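Local coordinates for uncharacterized conserved protein of COG5135 (Nostoc punctiforme, PDB 2I51) that binds flavin mononucleotide and is related to pyridoxamine 5'-phosphate oxidases, though its own reaction is not established, at residues A[92-97]-A[156-161]; A[27-32]-A[41-46]; A[126-131]-A[139-144]; A[58-63]-A[152-157]. All blocks are in the same frame, centred on the assembly; numbering follows the deposited sequence.

Interaction 1: A[92-97]-A[156-161]; sequences GDLTLI and CLLLLD. With EDO (1,2-ethanediol), chain L.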
# COMPACT_ATOMS: atom_id res chain seq x y z
N GLY A 92 9.56 -8.73 4.86
CA GLY A 92 10.77 -9.04 5.59
C GLY A 92 11.02 -8.02 6.68
O GLY A 92 10.15 -7.23 7.04
N ASP A 93 12.20 -8.13 7.27
CA ASP A 93 12.51 -7.30 8.42
C ASP A 93 13.09 -5.96 8.02
O ASP A 93 13.84 -5.83 7.06
CB ASP A 93 13.46 -7.99 9.38
CG ASP A 93 12.76 -8.99 10.27
OD1 ASP A 93 11.76 -8.64 10.97
OD2 ASP A 93 13.22 -10.12 10.25
N LEU A 94 12.64 -4.96 8.75
CA LEU A 94 13.13 -3.62 8.64
C LEU A 94 14.27 -3.35 9.59
O LEU A 94 14.29 -3.81 10.69
CB LEU A 94 12.03 -2.60 8.92
CG LEU A 94 10.87 -2.60 7.90
CD1 LEU A 94 9.67 -1.75 8.41
CD2 LEU A 94 11.33 -2.14 6.53
N THR A 95 15.20 -2.51 9.16
CA THR A 95 16.22 -1.93 10.03
C THR A 95 16.09 -0.40 9.94
O THR A 95 16.13 0.14 8.85
CB THR A 95 17.63 -2.34 9.57
OG1 THR A 95 17.76 -3.77 9.49
CG2 THR A 95 18.70 -1.84 10.55
N LEU A 96 15.94 0.27 11.06
CA LEU A 96 15.80 1.71 11.11
C LEU A 96 17.09 2.26 11.71
O LEU A 96 17.44 1.95 12.86
CB LEU A 96 14.61 2.09 11.99
CG LEU A 96 14.15 3.54 11.99
CD1 LEU A 96 13.63 4.04 10.64
CD2 LEU A 96 13.07 3.74 13.07
N ILE A 97 17.83 2.98 10.89
CA ILE A 97 19.12 3.55 11.28
C ILE A 97 18.92 5.05 11.45
O ILE A 97 18.75 5.80 10.48
CB ILE A 97 20.22 3.23 10.23
CG1 ILE A 97 20.28 1.75 9.91
CG2 ILE A 97 21.63 3.67 10.70
CD1 ILE A 97 19.53 1.39 8.73
N CYS A 156 16.43 9.25 9.23
CA CYS A 156 16.65 7.83 9.27
C CYS A 156 16.79 7.25 7.89
O CYS A 156 16.09 7.63 6.95
CB CYS A 156 15.44 7.14 9.82
SG CYS A 156 15.03 7.59 11.44
N LEU A 157 17.70 6.29 7.79
CA LEU A 157 17.78 5.34 6.67
C LEU A 157 16.97 4.10 7.13
O LEU A 157 17.13 3.57 8.20
CB LEU A 157 19.22 4.92 6.38
CG LEU A 157 19.39 3.77 5.36
CD1 LEU A 157 18.83 4.09 3.98
CD2 LEU A 157 20.90 3.42 5.26
N LEU A 158 16.05 3.70 6.29
CA LEU A 158 15.21 2.51 6.54
C LEU A 158 15.57 1.46 5.50
O LEU A 158 15.52 1.75 4.28
CB LEU A 158 13.75 2.93 6.50
CG LEU A 158 12.71 1.86 6.67
CD1 LEU A 158 12.88 1.18 8.03
CD2 LEU A 158 11.31 2.53 6.52
N LEU A 159 15.96 0.28 5.95
CA LEU A 159 16.26 -0.86 5.05
C LEU A 159 15.20 -1.93 5.20
O LEU A 159 14.83 -2.25 6.34
CB LEU A 159 17.58 -1.45 5.42
CG LEU A 159 18.77 -0.52 5.32
CD1 LEU A 159 20.03 -1.26 5.90
CD2 LEU A 159 19.04 0.04 3.91
N LEU A 160 14.79 -2.52 4.09
CA LEU A 160 13.99 -3.73 4.06
C LEU A 160 14.81 -4.87 3.47
O LEU A 160 15.37 -4.75 2.37
CB LEU A 160 12.73 -3.51 3.24
CG LEU A 160 11.90 -4.80 3.08
CD1 LEU A 160 11.25 -5.13 4.35
CD2 LEU A 160 10.84 -4.53 1.96
N ASP A 161 14.87 -5.98 4.21
CA ASP A 161 15.53 -7.22 3.75
C ASP A 161 14.48 -8.27 3.43
O ASP A 161 13.99 -8.93 4.36
CB ASP A 161 16.46 -7.77 4.82
CG ASP A 161 17.36 -8.92 4.28
OD1 ASP A 161 17.67 -8.95 3.05
OD2 ASP A 161 17.83 -9.69 5.12
C1 EDO L . 14.48 -1.88 13.58
O1 EDO L . 14.67 -3.21 14.09
C2 EDO L . 15.79 -1.14 13.73
O2 EDO L . 16.84 -1.67 12.97

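Interaction 2: A[27-32]-A[41-46]; sequences LQLATV and RTLVFR. With FMN (flavin mononucleotide), chain C.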
# COMPACT_ATOMS: atom_id res chain seq x y z
N LEU A 27 6.23 3.20 -3.80
CA LEU A 27 5.69 1.93 -3.38
C LEU A 27 5.03 2.10 -2.02
O LEU A 27 5.24 3.11 -1.32
CB LEU A 27 6.76 0.84 -3.39
CG LEU A 27 8.01 1.06 -2.55
CD1 LEU A 27 7.68 0.88 -1.05
CD2 LEU A 27 9.17 0.07 -2.99
N GLN A 28 4.23 1.13 -1.61
CA GLN A 28 3.47 1.22 -0.37
C GLN A 28 4.01 0.29 0.69
O GLN A 28 4.10 -0.94 0.45
CB GLN A 28 1.98 0.99 -0.63
CG GLN A 28 1.32 2.11 -1.42
CD GLN A 28 1.74 2.22 -2.85
OE1 GLN A 28 1.89 1.19 -3.54
NE2 GLN A 28 1.98 3.46 -3.32
N LEU A 29 4.33 0.85 1.86
CA LEU A 29 4.90 0.04 2.94
C LEU A 29 3.85 -0.13 4.02
O LEU A 29 3.38 0.85 4.65
CB LEU A 29 6.08 0.77 3.56
CG LEU A 29 6.64 0.13 4.86
CD1 LEU A 29 7.53 -0.97 4.43
CD2 LEU A 29 7.35 1.19 5.75
N ALA A 30 3.51 -1.39 4.30
CA ALA A 30 2.58 -1.72 5.36
C ALA A 30 3.34 -2.19 6.59
O ALA A 30 4.21 -3.04 6.51
CB ALA A 30 1.61 -2.86 4.90
N THR A 31 2.94 -1.66 7.74
CA THR A 31 3.44 -2.06 9.02
C THR A 31 2.25 -2.38 9.93
O THR A 31 1.09 -2.26 9.51
CB THR A 31 4.24 -0.88 9.67
OG1 THR A 31 3.41 0.32 9.68
CG2 THR A 31 5.55 -0.62 8.98
N VAL A 32 2.53 -2.85 11.16
CA VAL A 32 1.49 -3.10 12.14
C VAL A 32 1.72 -2.16 13.32
O VAL A 32 2.88 -1.94 13.78
CB VAL A 32 1.42 -4.59 12.59
CG1 VAL A 32 0.21 -4.87 13.51
CG2 VAL A 32 1.28 -5.50 11.42
N ARG A 41 1.47 3.32 3.85
CA ARG A 41 1.77 4.63 3.23
C ARG A 41 2.78 4.50 2.14
O ARG A 41 3.57 3.56 2.12
CB ARG A 41 2.26 5.63 4.27
CG ARG A 41 3.68 5.52 4.67
CD ARG A 41 3.99 4.31 5.53
NE ARG A 41 3.43 4.36 6.87
CZ ARG A 41 3.33 3.36 7.74
NH1 ARG A 41 3.53 2.08 7.38
NH2 ARG A 41 2.95 3.63 8.96
N THR A 42 2.79 5.49 1.25
CA THR A 42 3.71 5.51 0.15
C THR A 42 5.08 6.02 0.58
O THR A 42 5.15 7.00 1.37
CB THR A 42 3.16 6.39 -1.00
OG1 THR A 42 1.87 5.89 -1.39
CG2 THR A 42 4.09 6.39 -2.23
N LEU A 43 6.13 5.39 0.06
CA LEU A 43 7.49 5.87 0.19
C LEU A 43 8.14 5.87 -1.16
O LEU A 43 7.70 5.18 -2.07
CB LEU A 43 8.34 4.94 1.06
CG LEU A 43 7.76 4.52 2.40
CD1 LEU A 43 8.68 3.44 3.05
CD2 LEU A 43 7.63 5.74 3.19
N VAL A 44 9.23 6.62 -1.33
CA VAL A 44 10.08 6.54 -2.52
C VAL A 44 11.16 5.49 -2.37
O VAL A 44 11.91 5.51 -1.38
CB VAL A 44 10.78 7.90 -2.74
CG1 VAL A 44 11.73 7.85 -3.99
CG2 VAL A 44 9.74 9.03 -2.89
N PHE A 45 11.25 4.55 -3.31
CA PHE A 45 12.35 3.61 -3.37
C PHE A 45 13.62 4.36 -3.76
O PHE A 45 13.67 5.05 -4.76
CB PHE A 45 12.03 2.58 -4.45
CG PHE A 45 13.16 1.68 -4.81
CD1 PHE A 45 13.62 0.72 -3.91
CD2 PHE A 45 13.75 1.76 -6.05
CE1 PHE A 45 14.66 -0.12 -4.28
CE2 PHE A 45 14.77 0.91 -6.42
CZ PHE A 45 15.20 -0.03 -5.54
N ARG A 46 14.65 4.14 -2.95
CA ARG A 46 15.93 4.83 -3.13
C ARG A 46 17.08 3.88 -3.46
O ARG A 46 18.22 4.09 -3.03
CB ARG A 46 16.25 5.65 -1.88
CG ARG A 46 15.07 6.55 -1.49
CD ARG A 46 15.44 7.84 -0.91
NE ARG A 46 14.35 8.82 -0.87
CZ ARG A 46 14.36 9.98 -1.56
NH1 ARG A 46 15.33 10.26 -2.41
NH2 ARG A 46 13.35 10.82 -1.46
N1 FMN C . 7.31 9.47 3.73
C2 FMN C . 8.52 9.04 4.15
O2 FMN C . 8.78 8.89 5.35
N3 FMN C . 9.48 8.72 3.22
C4 FMN C . 9.28 8.84 1.88
O4 FMN C . 10.13 8.39 1.02
C4A FMN C . 8.05 9.28 1.43
N5 FMN C . 7.79 9.45 0.08
C5A FMN C . 6.45 9.70 -0.31
C6 FMN C . 6.16 9.76 -1.66
C7 FMN C . 4.86 10.03 -2.12
C7M FMN C . 4.52 9.83 -3.57
C8 FMN C . 3.89 10.32 -1.16
C8M FMN C . 2.42 10.37 -1.59
C9 FMN C . 4.20 10.28 0.20
C9A FMN C . 5.49 10.02 0.63
N10 FMN C . 5.82 10.00 1.96
C10 FMN C . 7.05 9.59 2.38
C1' FMN C . 4.84 10.48 3.03
C2' FMN C . 4.18 9.24 3.64
O2' FMN C . 3.30 8.60 2.68
C3' FMN C . 3.44 9.53 4.96
O3' FMN C . 2.54 10.59 4.72
C4' FMN C . 4.49 9.97 6.00
O4' FMN C . 5.70 9.22 5.97
C5' FMN C . 3.86 9.76 7.38
O5' FMN C . 3.54 8.38 7.54
P FMN C . 3.43 7.75 8.98
O1P FMN C . 4.77 7.66 9.63
O2P FMN C . 2.49 8.70 9.78
O3P FMN C . 2.73 6.44 8.83

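Interaction 3: A[126-131]-A[139-144]; sequences GWPYPG and GAFEPS. With EDO (1,2-ethanediol), chain U.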
# COMPACT_ATOMS: atom_id res chain seq x y z
N GLY A 126 13.80 19.54 8.12
CA GLY A 126 13.70 20.73 8.95
C GLY A 126 12.30 21.30 9.09
O GLY A 126 12.10 22.34 9.74
N TRP A 127 11.32 20.62 8.53
CA TRP A 127 9.92 21.04 8.63
C TRP A 127 9.34 20.80 10.03
O TRP A 127 9.91 20.06 10.83
CB TRP A 127 9.08 20.29 7.59
CG TRP A 127 9.26 20.74 6.18
CD1 TRP A 127 10.10 21.71 5.71
CD2 TRP A 127 8.58 20.22 5.04
NE1 TRP A 127 9.99 21.80 4.34
CE2 TRP A 127 9.05 20.90 3.91
CE3 TRP A 127 7.61 19.22 4.88
CZ2 TRP A 127 8.58 20.64 2.64
CZ3 TRP A 127 7.17 18.94 3.62
CH2 TRP A 127 7.63 19.67 2.51
N PRO A 128 8.25 21.50 10.37
CA PRO A 128 7.69 21.28 11.69
C PRO A 128 7.16 19.89 11.92
O PRO A 128 7.01 19.13 10.98
CB PRO A 128 6.56 22.33 11.78
CG PRO A 128 6.35 22.83 10.44
CD PRO A 128 7.58 22.54 9.60
N TYR A 129 6.94 19.57 13.19
CA TYR A 129 6.66 18.23 13.68
C TYR A 129 5.48 17.58 12.93
O TYR A 129 4.37 18.07 13.00
CB TYR A 129 6.37 18.25 15.17
CG TYR A 129 6.69 16.97 15.87
CD1 TYR A 129 5.90 15.84 15.69
CD2 TYR A 129 7.76 16.87 16.73
CE1 TYR A 129 6.19 14.65 16.34
CE2 TYR A 129 8.05 15.68 17.39
CZ TYR A 129 7.27 14.58 17.17
OH TYR A 129 7.53 13.38 17.80
N PRO A 130 5.74 16.49 12.21
CA PRO A 130 4.69 15.89 11.41
C PRO A 130 3.50 15.46 12.24
O PRO A 130 3.66 14.93 13.35
CB PRO A 130 5.37 14.66 10.80
CG PRO A 130 6.49 14.37 11.66
CD PRO A 130 6.99 15.72 12.13
N GLY A 131 2.30 15.72 11.71
CA GLY A 131 1.06 15.34 12.37
C GLY A 131 0.47 16.30 13.39
O GLY A 131 -0.64 16.11 13.85
N GLY A 139 6.99 30.42 6.30
CA GLY A 139 8.38 30.47 6.74
C GLY A 139 8.89 29.18 7.38
O GLY A 139 10.04 28.79 7.17
N ALA A 140 8.02 28.53 8.17
CA ALA A 140 8.36 27.30 8.88
C ALA A 140 8.71 26.17 7.92
O ALA A 140 9.37 25.23 8.30
CB ALA A 140 7.20 26.87 9.77
N PHE A 141 8.26 26.29 6.67
CA PHE A 141 8.51 25.28 5.65
C PHE A 141 9.63 25.65 4.69
O PHE A 141 9.91 24.89 3.75
CB PHE A 141 7.20 24.97 4.91
CG PHE A 141 6.21 24.29 5.79
CD1 PHE A 141 6.23 22.91 5.91
CD2 PHE A 141 5.29 25.01 6.54
CE1 PHE A 141 5.38 22.25 6.76
CE2 PHE A 141 4.44 24.36 7.40
CZ PHE A 141 4.47 22.96 7.48
N GLU A 142 10.30 26.76 4.98
CA GLU A 142 11.40 27.30 4.18
C GLU A 142 12.64 27.50 5.03
O GLU A 142 13.24 28.55 5.01
CB GLU A 142 10.98 28.66 3.59
CG GLU A 142 9.75 28.57 2.70
CD GLU A 142 9.22 29.92 2.22
OE1 GLU A 142 9.61 30.97 2.76
OE2 GLU A 142 8.37 29.90 1.30
N PRO A 143 13.05 26.44 5.78
CA PRO A 143 14.27 26.61 6.57
C PRO A 143 15.51 26.68 5.69
O PRO A 143 15.47 26.27 4.54
CB PRO A 143 14.29 25.33 7.41
CG PRO A 143 13.65 24.35 6.60
CD PRO A 143 12.49 25.09 5.92
N SER A 144 16.62 27.19 6.21
CA SER A 144 17.90 27.13 5.49
C SER A 144 18.28 25.68 5.34
O SER A 144 17.97 24.85 6.19
CB SER A 144 18.96 27.81 6.32
OG SER A 144 20.09 28.17 5.56
C1 EDO U . 1.87 11.94 11.47
O1 EDO U . 2.40 11.78 12.80
C2 EDO U . 3.06 11.62 10.61
O2 EDO U . 3.53 10.50 11.29
O HOH W 1 10.66 24.41 10.50

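Interaction 4: A[58-63]-A[152-157]; sequences ITDTRS and VPNFCL. With FMN (flavin mononucleotide), chain C; EDO (1,2-ethanediol), chain N.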
# COMPACT_ATOMS: atom_id res chain seq x y z
N ILE A 58 14.08 6.49 3.12
CA ILE A 58 14.33 7.45 4.19
C ILE A 58 13.03 7.77 4.88
O ILE A 58 11.94 7.68 4.26
CB ILE A 58 15.01 8.73 3.66
CG1 ILE A 58 14.08 9.60 2.83
CG2 ILE A 58 16.31 8.36 2.96
CD1 ILE A 58 14.70 10.91 2.25
N THR A 59 13.13 8.16 6.14
CA THR A 59 11.97 8.60 6.90
C THR A 59 12.42 9.45 8.06
O THR A 59 13.61 9.48 8.40
CB THR A 59 11.07 7.43 7.33
OG1 THR A 59 9.74 7.91 7.58
CG2 THR A 59 11.64 6.69 8.53
N ASP A 60 11.48 10.17 8.64
CA ASP A 60 11.74 11.05 9.78
C ASP A 60 11.51 10.30 11.09
O ASP A 60 10.50 9.59 11.24
CB ASP A 60 10.79 12.25 9.66
CG ASP A 60 11.16 13.42 10.52
OD1 ASP A 60 11.34 13.28 11.74
OD2 ASP A 60 11.27 14.51 9.93
N THR A 61 12.41 10.45 12.07
CA THR A 61 12.25 9.79 13.38
C THR A 61 10.97 10.25 14.08
O THR A 61 10.48 9.56 14.98
CB THR A 61 13.40 10.08 14.38
OG1 THR A 61 13.48 11.49 14.59
CG2 THR A 61 14.74 9.60 13.86
N ARG A 62 10.46 11.43 13.72
CA ARG A 62 9.26 11.99 14.36
C ARG A 62 7.99 11.40 13.79
O ARG A 62 6.91 11.64 14.35
CB ARG A 62 9.23 13.52 14.14
CG ARG A 62 10.39 14.22 14.81
CD ARG A 62 10.46 15.70 14.45
NE ARG A 62 10.60 15.90 13.02
CZ ARG A 62 10.42 17.06 12.39
NH1 ARG A 62 10.14 18.17 13.08
NH2 ARG A 62 10.53 17.12 11.07
N SER A 63 8.09 10.67 12.69
CA SER A 63 6.87 10.09 12.09
C SER A 63 6.35 8.88 12.88
O SER A 63 7.06 8.18 13.62
CB SER A 63 7.11 9.73 10.65
OG SER A 63 7.99 8.65 10.56
N VAL A 152 20.99 15.13 9.90
CA VAL A 152 20.33 15.69 11.08
C VAL A 152 19.77 14.55 11.94
O VAL A 152 19.56 13.45 11.44
CB VAL A 152 19.23 16.69 10.65
CG1 VAL A 152 19.83 17.89 9.90
CG2 VAL A 152 18.17 15.98 9.83
N PRO A 153 19.56 14.80 13.23
CA PRO A 153 19.23 13.72 14.13
C PRO A 153 17.93 13.02 13.85
O PRO A 153 17.81 11.85 14.16
CB PRO A 153 19.15 14.39 15.49
CG PRO A 153 19.90 15.64 15.36
CD PRO A 153 19.82 16.06 13.94
N ASN A 154 16.99 13.69 13.17
CA ASN A 154 15.73 13.07 12.85
C ASN A 154 15.72 12.37 11.49
O ASN A 154 14.69 11.86 11.07
CB ASN A 154 14.59 14.06 12.93
CG ASN A 154 14.78 15.28 12.05
OD1 ASN A 154 15.80 15.97 12.16
ND2 ASN A 154 13.78 15.61 11.26
N PHE A 155 16.84 12.37 10.80
CA PHE A 155 16.97 11.60 9.56
C PHE A 155 17.26 10.14 9.82
O PHE A 155 18.24 9.81 10.49
CB PHE A 155 18.15 12.14 8.75
CG PHE A 155 18.40 11.36 7.48
CD1 PHE A 155 17.52 11.46 6.39
CD2 PHE A 155 19.54 10.57 7.34
CE1 PHE A 155 17.75 10.74 5.24
CE2 PHE A 155 19.73 9.82 6.19
CZ PHE A 155 18.87 9.93 5.14
N CYS A 156 16.43 9.25 9.23
CA CYS A 156 16.65 7.83 9.27
C CYS A 156 16.79 7.25 7.89
O CYS A 156 16.09 7.63 6.95
CB CYS A 156 15.44 7.14 9.82
SG CYS A 156 15.03 7.59 11.44
N LEU A 157 17.70 6.29 7.79
CA LEU A 157 17.78 5.34 6.67
C LEU A 157 16.97 4.10 7.13
O LEU A 157 17.13 3.57 8.20
CB LEU A 157 19.22 4.92 6.38
CG LEU A 157 19.39 3.77 5.36
CD1 LEU A 157 18.83 4.09 3.98
CD2 LEU A 157 20.90 3.42 5.26
N1 FMN C . 7.31 9.47 3.73
C2 FMN C . 8.52 9.04 4.15
O2 FMN C . 8.78 8.89 5.35
N3 FMN C . 9.48 8.72 3.22
C4 FMN C . 9.28 8.84 1.88
O4 FMN C . 10.13 8.39 1.02
C4A FMN C . 8.05 9.28 1.43
N5 FMN C . 7.79 9.45 0.08
C5A FMN C . 6.45 9.70 -0.31
C6 FMN C . 6.16 9.76 -1.66
C7 FMN C . 4.86 10.03 -2.12
C7M FMN C . 4.52 9.83 -3.57
C8 FMN C . 3.89 10.32 -1.16
C8M FMN C . 2.42 10.37 -1.59
C9 FMN C . 4.20 10.28 0.20
C9A FMN C . 5.49 10.02 0.63
N10 FMN C . 5.82 10.00 1.96
C10 FMN C . 7.05 9.59 2.38
C1' FMN C . 4.84 10.48 3.03
C2' FMN C . 4.18 9.24 3.64
O2' FMN C . 3.30 8.60 2.68
C3' FMN C . 3.44 9.53 4.96
O3' FMN C . 2.54 10.59 4.72
C4' FMN C . 4.49 9.97 6.00
O4' FMN C . 5.70 9.22 5.97
C5' FMN C . 3.86 9.76 7.38
O5' FMN C . 3.54 8.38 7.54
P FMN C . 3.43 7.75 8.98
O1P FMN C . 4.77 7.66 9.63
O2P FMN C . 2.49 8.70 9.78
O3P FMN C . 2.73 6.44 8.83
C1 EDO N . 8.17 7.69 16.33
O1 EDO N . 6.86 7.20 16.03
C2 EDO N . 8.05 9.16 16.63
O2 EDO N . 9.09 9.54 17.55

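Interaction 1: A[92-97]-A[156-161]
Ile97 carries the oddest side chain here. Its chi2 is 96°, off the staggered positions. The CD1 methyl is thereby laid over the partner strand, 3.3 Å from Leu157 O. The same methyl meets CD1 of Leu159, the two side chains crossing obliquely. Strands 92-97 and 156-161 run antiparallel, and four near-straight or moderately bent bonds tie Thr95 to Leu159 and Ile97 to Leu157. The tightest is Ile97 N to Leu157 O, 2.8 Å, directed nearly along the C=O axis. This pairing belongs to the antiparallel sheet at the core of the FMN-binding fold of the pyridoxamine 5'-phosphate oxidase family. Leu94, Leu96, Leu158 and Leu160 lie on one face. Leu94 has CG beside its backbone N, and its CD2 reaches across to CD1 of Leu160 at 3.7 Å. Leu96 has CG anti to its N (chi1 -170°), and its CD1 fits between Cys156 CB, at 3.7 Å, and Leu158 CD1. Helix 64-71 packs on this face through Ala66, Ile69 and Gln70. Thr95, Ile97, Leu157 and Leu159 line the other face, where helix 107-116 covers Ile97 and Leu157. On the side of strand 92-97 turned from 156-161, a 1,2-ethanediol takes a weak bond from Leu96 N.

Interaction 2: A[27-32]-A[41-46]
Strands 26-32 and 38-44 form a beta hairpin in the sheet of this FMN-binding fold, and the second strand lies along the cofactor. The tight part is the backbone and the Arg41 end. Leu27 pairs with Leu43 through two bonds, and Leu43 N meets Leu27 O almost along the C=O axis. Gln28 and Thr42 form a non-hydrogen-bonded pair. Leu29 N gives a straight bond to Arg41 O, 2.8 Å. Leu29 CD2 packs on Leu43 CD1 at 3.8 Å.

The Arg41 side chain is bent so that its guanidinium lies between the partner strand and the FMN phosphate. Its CG sits in the crowded position between backbone N and carbonyl carbon (chi1 80°), and the chain bends again at chi2 and chi3. NH1 then reaches Thr31 OG1 at 2.9 Å, in the guanidinium plane. It also donates to Leu29 O, which takes Arg41 N as well; both donors lie above that carbonyl plane. NE and NH2 both grip phosphate oxygen O3P of FMN. Gln68 OE1 is hydrogen-bonded to both Arg41 NH2 and Thr31 OG1. The positive guanidinium probably offsets the phosphate charge.

Beyond Leu43 the contact is looser. Within the hairpin, Leu27 CD2 meets Phe45 CB at 4.1 Å, and Phe57, Ile77 and Trp79 pack round Leu27. Val44 there is partly exposed. Thr42 OG1 is hydrogen-bonded to Gln87 of the second subunit. On the flavin side, Leu43 CD2 lies 3.5 Å from FMN N3, and Thr42 O accepts from ribityl O2' at 2.8 Å. Val44 N donates to flavin O4 in a bond of 172° at the hydrogen.

Interaction 3: A[126-131]-A[139-144]
This is a surface packing contact of aromatic and proline side chains within the long loop region between helix 119-123 and strand 155-169. Neither segment contributes a strand; residues 139-141 are the end of a 3-10 segment. Phe141 is the buried piece. It stands between Trp127 and Pro128 and meets each in a different way.

Toward Trp127 it presents an edge. Its CD1 stands over the indole face, 3.7 Å from Trp127 CD2, and the two planes are 70° apart. The centroids of the Phe141 ring and the five-membered ring are 5.1 Å apart. This is a T-shaped pair with Trp127 as the face. Both residues have CG beside the backbone N (chi1 -74° for Trp127 and -68° for Phe141), and the two side chains cross at about a right angle.

Toward Pro128, Phe141 offers its face. Pro128 CD lies 3.9 Å from the ring centroid and close to the ring normal, a CH-pi contact. Pro128 CG touches Phe141 CZ at 3.5 Å. Pro143 CD adds a contact at the edge of the indole, 4.1 Å from Trp127 CD1.

A water joins the two backbones, donating to Gly126 O at 2.6 Å and to Ala140 O at 2.7 Å. Arg134 makes a cation-pi contact with Phe141, and Pro174 of the second subunit packs on both Trp127 and Phe141. Direct contact between the segments is thus mainly apolar and aromatic, and the one clear polar link between them is the water shared by the two backbone carbonyls.

Interaction 4: A[58-63]-A[152-157]
The end of strand 55-60 and the start of strand 155-169 meet here, in the part of the sheet that holds the flavin pyrimidine edge. Thr59 and Cys156 form the hydrogen-bonded antiparallel pair. Cys156 N points nearly along the C=O axis of Thr59, while Thr59 N lies above the carbonyl plane of Cys156. On the cofactor side, Ile58 O accepts from FMN N3 at 2.9 Å in a nearly straight bond. Thr59 OG1, anti to its backbone N, donates to FMN O2 at 2.6 Å.

At the end of the strand, Asp60 begins a type I turn to Ser63. Its OD1 takes the backbone N of Arg62 on the anti lone pair, an Asx turn. Arg62 also holds the carboxylate side-on, NE to OD1 and NH2 to OD2, with NH2 2.9 Å from OD2 in a salt bridge. Asn154 ND2 comes to Asp60 OD2 from above the carboxylate plane, at 3.0 Å, and also bonds to Phe125 O. Thr61 N donates to Asn154 O on a lone pair. Thr61 CG2 presses on Cys156 SG at 3.2 Å, a tight contact.

Ile58 CG2 packs on Phe155 CE1 at 3.6 Å. Met113 of helix 107-116 touches both Ile58 and Phe155, Trp114 meets the Phe155 ring edge-to-face, and Leu96 of strand 86-97 packs on Thr59.

In the fold
Strand 155-169 joins interactions 1 and 4, which share Cys156 and Leu157; strands 86-97 and 55-60 flank it. Their centres are 12 Å apart, and Leu96 CD1 touches Thr59 CG2 at 3.9 Å. Interactions 2 and 4 reach FMN from two strands, their centres about 15 Å apart. Lys65, with Gln87 and Arg89 of the second subunit, adds further bonds to the cofactor. Interaction 1 backs the hairpin, with Leu158 CD2 4.2 Å from Leu29 CD2. Interaction 3 lies outside the sheet, about 25 Å from interaction 1 between centres. It meets interaction 4 through Arg62 NH1, 3.0 Å from Trp127 O, a probable hydrogen bond.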